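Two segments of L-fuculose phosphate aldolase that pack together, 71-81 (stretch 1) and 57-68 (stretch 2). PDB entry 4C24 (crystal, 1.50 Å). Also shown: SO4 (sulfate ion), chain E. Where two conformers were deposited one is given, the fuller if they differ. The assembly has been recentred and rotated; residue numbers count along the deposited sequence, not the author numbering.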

ATOM      1  N   GLU A  71      24.393 -19.674  24.277  1.00 15.21           N
ATOM      2  CA  GLU A  71      24.803 -19.974  22.891  1.00 16.89           C
ATOM      3  C   GLU A  71      24.766 -18.725  22.046  1.00 18.93           C
ATOM      4  O   GLU A  71      23.862 -17.928  22.200  1.00 19.61           O
ATOM      5  CB  GLU A  71      23.846 -20.982  22.258  1.00 22.71           C
ATOM      6  CG  GLU A  71      24.017 -22.429  22.650  1.00 27.88           C
ATOM      7  CD  GLU A  71      23.506 -23.400  21.583  1.00 33.08           C
ATOM      8  OE1 GLU A  71      22.492 -23.103  20.902  1.00 33.45           O
ATOM      9  OE2 GLU A  71      24.128 -24.479  21.428  1.00 35.42           O
ATOM     10  N   GLY A  72      25.720 -18.582  21.125  1.00 20.02           N
ATOM     11  CA  GLY A  72      25.762 -17.483  20.167  1.00 19.07           C
ATOM     12  C   GLY A  72      26.779 -16.424  20.512  1.00 20.41           C
ATOM     13  O   GLY A  72      26.920 -16.044  21.676  1.00 25.24           O
ATOM     14  N   GLU A  73      27.498 -15.943  19.500  1.00 22.75           N
ATOM     15  CA  GLU A  73      28.534 -14.941  19.700  1.00 25.04           C
ATOM     16  C   GLU A  73      28.027 -13.547  19.399  1.00 23.26           C
ATOM     17  O   GLU A  73      28.694 -12.576  19.720  1.00 23.68           O
ATOM     18  CB  GLU A  73      29.733 -15.225  18.798  1.00 31.47           C
ATOM     19  CG  GLU A  73      30.021 -16.702  18.610  1.00 38.60           C
ATOM     20  CD  GLU A  73      30.991 -17.248  19.629  1.00 42.35           C
ATOM     21  OE1 GLU A  73      30.856 -16.935  20.834  1.00 50.52           O
ATOM     22  OE2 GLU A  73      31.895 -17.995  19.215  1.00 52.51           O
ATOM     23  N   ARG A  74      26.866 -13.468  18.755  1.00 22.16           N
ATOM     24  CA  ARG A  74      26.251 -12.176  18.431  1.00 22.52           C
ATOM     25  C   ARG A  74      25.659 -11.592  19.675  1.00 22.07           C
ATOM     26  O   ARG A  74      25.284 -12.319  20.573  1.00 23.28           O
ATOM     27  CB  ARG A  74      25.134 -12.329  17.403  1.00 22.27           C
ATOM     28  CG  ARG A  74      25.588 -12.807  16.041  1.00 26.75           C
ATOM     29  CD  ARG A  74      26.496 -11.798  15.360  1.00 28.83           C
ATOM     30  NE  ARG A  74      26.692 -12.171  13.966  1.00 35.73           N
ATOM     31  CZ  ARG A  74      27.333 -11.440  13.057  1.00 38.73           C
ATOM     32  NH1 ARG A  74      27.859 -10.265  13.377  1.00 40.35           N
ATOM     33  NH2 ARG A  74      27.438 -11.894  11.819  1.00 42.46           N
ATOM     34  N   LEU A  75      25.607 -10.269  19.719  1.00 22.42           N
ATOM     35  CA  LEU A  75      24.828  -9.578  20.735  1.00 21.16           C
ATOM     36  C   LEU A  75      23.359  -9.859  20.487  1.00 18.64           C
ATOM     37  O   LEU A  75      22.886  -9.797  19.340  1.00 18.59           O
ATOM     38  CB  LEU A  75      25.100  -8.075  20.710  1.00 24.47           C
ATOM     39  CG  LEU A  75      26.461  -7.581  21.236  1.00 26.58           C
ATOM     40  CD1 LEU A  75      26.398  -6.084  21.504  1.00 34.36           C
ATOM     41  CD2 LEU A  75      26.914  -8.320  22.488  1.00 31.45           C
ATOM     42  N   PRO A  76      22.619 -10.187  21.561  1.00 17.82           N
ATOM     43  CA  PRO A  76      21.191 -10.409  21.412  1.00 16.97           C
ATOM     44  C   PRO A  76      20.482  -9.093  21.101  1.00 16.56           C
ATOM     45  O   PRO A  76      21.030  -8.000  21.347  1.00 17.48           O
ATOM     46  CB  PRO A  76      20.762 -10.902  22.796  1.00 18.90           C
ATOM     47  CG  PRO A  76      21.781 -10.349  23.727  1.00 20.01           C
ATOM     48  CD  PRO A  76      23.068 -10.386  22.950  1.00 17.55           C
ATOM     49  N   SER A  77      19.294  -9.221  20.536  1.00 15.55           N
ATOM     50  CA  SER A  77      18.396  -8.064  20.337  1.00 15.99           C
ATOM     51  C   SER A  77      18.491  -7.114  21.527  1.00 17.13           C
ATOM     52  O   SER A  77      18.512  -7.571  22.671  1.00 15.06           O
ATOM     53  CB  SER A  77      16.967  -8.543  20.255  1.00 16.14           C
ATOM     54  OG  SER A  77      16.074  -7.440  20.307  1.00 17.62           O
ATOM     55  N   SER A  78      18.502  -5.806  21.256  1.00 16.10           N
ATOM     56  CA  SER A  78      18.503  -4.825  22.361  1.00 16.57           C
ATOM     57  C   SER A  78      17.271  -4.996  23.242  1.00 14.02           C
ATOM     58  O   SER A  78      17.289  -4.562  24.400  1.00 16.04           O
ATOM     59  CB  SER A  78      18.542  -3.386  21.850  1.00 18.10           C
ATOM     60  OG  SER A  78      17.460  -3.121  20.990  1.00 22.77           O
ATOM     61  N   GLU A  79      16.228  -5.637  22.732  1.00 13.71           N
ATOM     62  CA  GLU A  79      14.976  -5.800  23.501  1.00 12.63           C
ATOM     63  C   GLU A  79      14.862  -7.135  24.244  1.00 11.37           C
ATOM     64  O   GLU A  79      13.774  -7.562  24.638  1.00 11.95           O
ATOM     65  CB  GLU A  79      13.752  -5.584  22.600  1.00 15.42           C
ATOM     66  CG  GLU A  79      13.720  -4.220  21.934  1.00 17.16           C
ATOM     67  CD  GLU A  79      13.483  -3.046  22.888  1.00 19.11           C
ATOM     68  OE1 GLU A  79      13.491  -3.189  24.136  1.00 18.91           O
ATOM     69  OE2 GLU A  79      13.327  -1.954  22.326  1.00 20.92           O
ATOM     70  N   TRP A  80      16.002  -7.836  24.388  1.00 11.64           N
ATOM     71  CA  TRP A  80      15.967  -9.153  24.966  1.00 12.51           C
ATOM     72  C   TRP A  80      15.302  -9.229  26.316  1.00 12.07           C
ATOM     73  O   TRP A  80      14.619 -10.198  26.595  1.00 12.87           O
ATOM     74  CB  TRP A  80      17.383  -9.760  25.018  1.00 12.25           C
ATOM     75  CG  TRP A  80      18.293  -9.039  25.984  1.00 12.18           C
ATOM     76  CD1 TRP A  80      19.144  -8.002  25.705  1.00 15.12           C
ATOM     77  CD2 TRP A  80      18.417  -9.286  27.397  1.00 12.36           C
ATOM     78  NE1 TRP A  80      19.769  -7.568  26.861  1.00 17.01           N
ATOM     79  CE2 TRP A  80      19.345  -8.329  27.912  1.00 15.14           C
ATOM     80  CE3 TRP A  80      17.802 -10.182  28.280  1.00 12.23           C
ATOM     81  CZ2 TRP A  80      19.692  -8.275  29.274  1.00 15.76           C
ATOM     82  CZ3 TRP A  80      18.148 -10.136  29.627  1.00 12.00           C
ATOM     83  CH2 TRP A  80      19.091  -9.187  30.111  1.00 13.23           C
ATOM     84  N   TYR A  81      15.431  -8.164  27.127  1.00 12.66           N
ATOM     85  CA  TYR A  81      14.831  -8.208  28.443  1.00 12.60           C
ATOM     86  C   TYR A  81      13.327  -7.946  28.405  1.00 11.22           C
ATOM     87  O   TYR A  81      12.571  -8.543  29.185  1.00 11.81           O
ATOM     88  CB  TYR A  81      15.581  -7.304  29.405  1.00 12.18           C
ATOM     89  CG  TYR A  81      15.065  -7.359  30.818  1.00 13.43           C
ATOM     90  CD1 TYR A  81      14.992  -8.552  31.541  1.00 14.03           C
ATOM     91  CD2 TYR A  81      14.652  -6.191  31.439  1.00 14.55           C
ATOM     92  CE1 TYR A  81      14.530  -8.593  32.846  1.00 14.31           C
ATOM     93  CE2 TYR A  81      14.169  -6.217  32.728  1.00 13.16           C
ATOM     94  CZ  TYR A  81      14.099  -7.396  33.436  1.00 13.55           C
ATOM     95  OH  TYR A  81      13.628  -7.438  34.710  1.00 15.99           O
TER
HETATM   96  S   SO4 E1208      17.299  -5.101  17.651  1.00 22.33           S
HETATM   97  O1  SO4 E1208      18.415  -4.929  18.604  1.00 23.50           O
HETATM   98  O2  SO4 E1208      16.354  -4.009  17.909  1.00 27.44           O
HETATM   99  O3  SO4 E1208      17.931  -5.013  16.320  1.00 26.91           O
HETATM  100  O4  SO4 E1208      16.602  -6.390  17.859  1.00 21.30           O
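Stretch 2 (57-68) ESDIVVMDINGN

Stretch 2 opens with a short 3-10 segment, Glu 57 to Asp 59, extends into a strand from Val 61, and then folds back through a type I turn from Asp 64 to Gly 67. Stretch 1 starts antiparallel to it, from Glu 71 to Arg 74, pairing with the strand at Glu 71; from Pro 76 on, its contacts move back up stretch 2, and it ends at the start of a helix.

At Glu 71 the two backbones form an antiparallel hydrogen-bonded pair with Val 62: Val 62 N donates to Glu 71 O at 2.9 Å, and Glu 71 N to Val 62 O at 3.3 Å, both nearly linear. The two side chains lie on the same face of the sheet, Glu 71 CB 3.7 Å from Val 62 CB.

Gly 72 has phi/psi of 104/138, a conformation that calls for glycine; an ideal CB here would also fall 2.7 Å from Ile 60 O. Glu 73 turns away from stretch 2, as suits an exposed acidic residue.

Arg 74 points back toward stretch 2 and forms a salt bridge with Asp 59, Arg 74 NE to Asp 59 OD1 at 2.6 Å. The carboxylate oxygen lies at the edge of the guanidinium, near its plane, where the N-H groups point. A water accepts from Arg 74 N and donates to Ser 58 O, each at 2.9 Å, tying the backbones together.

Leu 75 points away, but Pro 76 offers a compact apolar ring to buried neighbours: Pro 76 CB lies 4.0 Å from Val 61 CG1 and 3.7 Å from Met 63 CE.

Ser 77 to Glu 79 leave stretch 2; Ser 77 OG and Ser 78 N instead bind a sulfate. The type I turn from Ser 77 to Trp 80 then brings the chain back. Trp 80 CE3 approaches Met 63 SD at 3.5 Å, an oblique sulfur-aromatic contact, while Trp 80 CZ3 rests 3.8 Å from Gly 67 CA. An ideal CB on Gly 67 would sit 2.7 Å from Trp 80 CZ3.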

ATOM      1  N   GLU A  57      21.381 -19.238  11.515  1.00 23.60           N
ATOM      2  CA  GLU A  57      21.164 -19.984  12.743  0.50 23.27           C
ATOM      3  C   GLU A  57      22.211 -19.631  13.812  1.00 23.11           C
ATOM      4  O   GLU A  57      21.874 -19.477  14.989  1.00 22.73           O
ATOM      5  CB  GLU A  57      21.138 -21.490  12.448  0.50 25.58           C
ATOM      6  CG  GLU A  57      20.709 -22.345  13.622  0.50 25.11           C
ATOM      7  CD  GLU A  57      20.210 -23.721  13.219  0.50 24.74           C
ATOM      8  OE1 GLU A  57      19.596 -23.854  12.138  0.50 32.52           O
ATOM      9  OE2 GLU A  57      20.419 -24.669  14.002  0.50 25.38           O
ATOM     10  N   SER A  58      23.466 -19.466  13.397  1.00 22.82           N
ATOM     11  CA  SER A  58      24.541 -19.143  14.319  1.00 24.96           C
ATOM     12  C   SER A  58      24.451 -17.738  14.903  1.00 23.01           C
ATOM     13  O   SER A  58      25.150 -17.442  15.856  1.00 24.40           O
ATOM     14  CB  SER A  58      25.917 -19.387  13.682  1.00 26.44           C
ATOM     15  OG  SER A  58      26.142 -18.538  12.572  1.00 27.94           O
ATOM     16  N   ASP A  59      23.615 -16.879  14.320  1.00 22.63           N
ATOM     17  CA  ASP A  59      23.408 -15.516  14.848  1.00 22.00           C
ATOM     18  C   ASP A  59      22.349 -15.482  15.945  1.00 19.64           C
ATOM     19  O   ASP A  59      22.251 -14.479  16.687  1.00 22.12           O
ATOM     20  CB  ASP A  59      22.932 -14.556  13.754  1.00 22.35           C
ATOM     21  CG  ASP A  59      23.997 -14.264  12.701  1.00 25.67           C
ATOM     22  OD1 ASP A  59      25.186 -14.064  13.053  1.00 28.69           O
ATOM     23  OD2 ASP A  59      23.613 -14.206  11.509  1.00 29.56           O
ATOM     24  N   ILE A  60      21.527 -16.524  16.015  1.00 17.55           N
ATOM     25  CA  ILE A  60      20.496 -16.634  17.088  1.00 15.59           C
ATOM     26  C   ILE A  60      21.206 -16.764  18.419  1.00 17.26           C
ATOM     27  O   ILE A  60      22.210 -17.465  18.563  1.00 20.24           O
ATOM     28  CB  ILE A  60      19.469 -17.788  16.876  1.00 14.57           C
ATOM     29  CG1 ILE A  60      18.739 -17.619  15.535  1.00 17.62           C
ATOM     30  CG2 ILE A  60      18.480 -17.925  18.061  1.00 18.38           C
ATOM     31  CD1 ILE A  60      17.893 -16.361  15.434  1.00 18.90           C
ATOM     32  N   VAL A  61      20.700 -16.028  19.401  1.00 15.64           N
ATOM     33  CA  VAL A  61      21.291 -16.018  20.713  1.00 13.98           C
ATOM     34  C   VAL A  61      20.388 -16.780  21.657  1.00 13.79           C
ATOM     35  O   VAL A  61      19.155 -16.629  21.620  1.00 14.73           O
ATOM     36  CB  VAL A  61      21.518 -14.577  21.246  1.00 14.15           C
ATOM     37  CG1 VAL A  61      22.083 -14.625  22.650  1.00 14.63           C
ATOM     38  CG2 VAL A  61      22.451 -13.780  20.339  1.00 14.88           C
ATOM     39  N   VAL A  62      20.995 -17.619  22.491  1.00 12.97           N
ATOM     40  CA  VAL A  62      20.215 -18.422  23.429  1.00 12.61           C
ATOM     41  C   VAL A  62      20.627 -17.993  24.822  1.00 13.38           C
ATOM     42  O   VAL A  62      21.807 -17.848  25.127  1.00 14.01           O
ATOM     43  CB  VAL A  62      20.457 -19.937  23.233  1.00 13.60           C
ATOM     44  CG1 VAL A  62      19.598 -20.752  24.194  1.00 16.21           C
ATOM     45  CG2 VAL A  62      20.127 -20.293  21.794  1.00 15.98           C
ATOM     46  N   MET A  63      19.631 -17.746  25.666  1.00 14.36           N
ATOM     47  CA  MET A  63      19.836 -17.216  26.985  0.50 15.13           C
ATOM     48  C   MET A  63      19.110 -18.042  28.020  1.00 12.48           C
ATOM     49  O   MET A  63      18.060 -18.582  27.731  1.00 13.41           O
ATOM     50  CB  MET A  63      19.149 -15.866  27.001  0.50 18.55           C
ATOM     51  CG  MET A  63      19.960 -14.734  27.533  0.50 21.33           C
ATOM     52  SD  MET A  63      18.843 -13.361  27.221  0.50 18.44           S
ATOM     53  CE  MET A  63      19.505 -12.795  25.659  0.50 19.33           C
ATOM     54  N   ASP A  64      19.631 -18.093  29.238  1.00 12.96           N
ATOM     55  CA  ASP A  64      18.897 -18.700  30.341  1.00 14.71           C
ATOM     56  C   ASP A  64      17.896 -17.688  30.955  1.00 16.43           C
ATOM     57  O   ASP A  64      17.822 -16.547  30.522  1.00 16.68           O
ATOM     58  CB  ASP A  64      19.851 -19.332  31.369  1.00 17.86           C
ATOM     59  CG  ASP A  64      20.515 -18.324  32.298  1.00 16.23           C
ATOM     60  OD1 ASP A  64      20.184 -17.104  32.271  1.00 18.69           O
ATOM     61  OD2 ASP A  64      21.380 -18.751  33.102  1.00 20.39           O
ATOM     62  N   ILE A  65      17.138 -18.146  31.939  1.00 16.15           N
ATOM     63  CA  ILE A  65      15.999 -17.355  32.450  1.00 16.90           C
ATOM     64  C   ILE A  65      16.463 -16.069  33.120  1.00 17.56           C
ATOM     65  O   ILE A  65      15.657 -15.140  33.260  1.00 19.87           O
ATOM     66  CB  ILE A  65      15.093 -18.167  33.402  1.00 17.49           C
ATOM     67  CG1 ILE A  65      13.743 -17.466  33.600  1.00 21.63           C
ATOM     68  CG2 ILE A  65      15.768 -18.389  34.755  1.00 19.62           C
ATOM     69  CD1 ILE A  65      12.917 -17.395  32.354  1.00 22.75           C
ATOM     70  N   ASN A  66      17.735 -16.001  33.505  1.00 16.90           N
ATOM     71  CA  ASN A  66      18.296 -14.771  34.090  1.00 16.43           C
ATOM     72  C   ASN A  66      19.082 -13.903  33.103  1.00 16.70           C
ATOM     73  O   ASN A  66      19.746 -12.927  33.472  1.00 19.08           O
ATOM     74  CB  ASN A  66      19.098 -15.128  35.334  1.00 16.61           C
ATOM     75  CG  ASN A  66      18.209 -15.659  36.426  1.00 21.67           C
ATOM     76  OD1 ASN A  66      17.333 -14.942  36.909  1.00 24.47           O
ATOM     77  ND2 ASN A  66      18.382 -16.918  36.790  1.00 23.87           N
ATOM     78  N   GLY A  67      18.997 -14.253  31.822  1.00 15.21           N
ATOM     79  CA  GLY A  67      19.634 -13.463  30.793  1.00 15.90           C
ATOM     80  C   GLY A  67      21.100 -13.736  30.562  1.00 16.95           C
ATOM     81  O   GLY A  67      21.785 -12.930  29.927  1.00 18.90           O
ATOM     82  N   ASN A  68      21.582 -14.885  31.033  1.00 16.20           N
ATOM     83  CA  ASN A  68      22.961 -15.273  30.761  1.00 16.76           C
ATOM     84  C   ASN A  68      22.990 -15.977  29.428  1.00 14.17           C
ATOM     85  O   ASN A  68      22.237 -16.934  29.209  1.00 15.72           O
ATOM     86  CB  ASN A  68      23.463 -16.212  31.833  1.00 15.27           C
ATOM     87  CG  ASN A  68      23.489 -15.560  33.193  1.00 15.33           C
ATOM     88  OD1 ASN A  68      24.292 -14.685  33.446  1.00 19.09           O
ATOM     89  ND2 ASN A  68      22.600 -15.988  34.060  1.00 18.95           N
TER
HETATM   90  O   HOH W   1      24.905 -15.419  17.986  1.00 22.98           O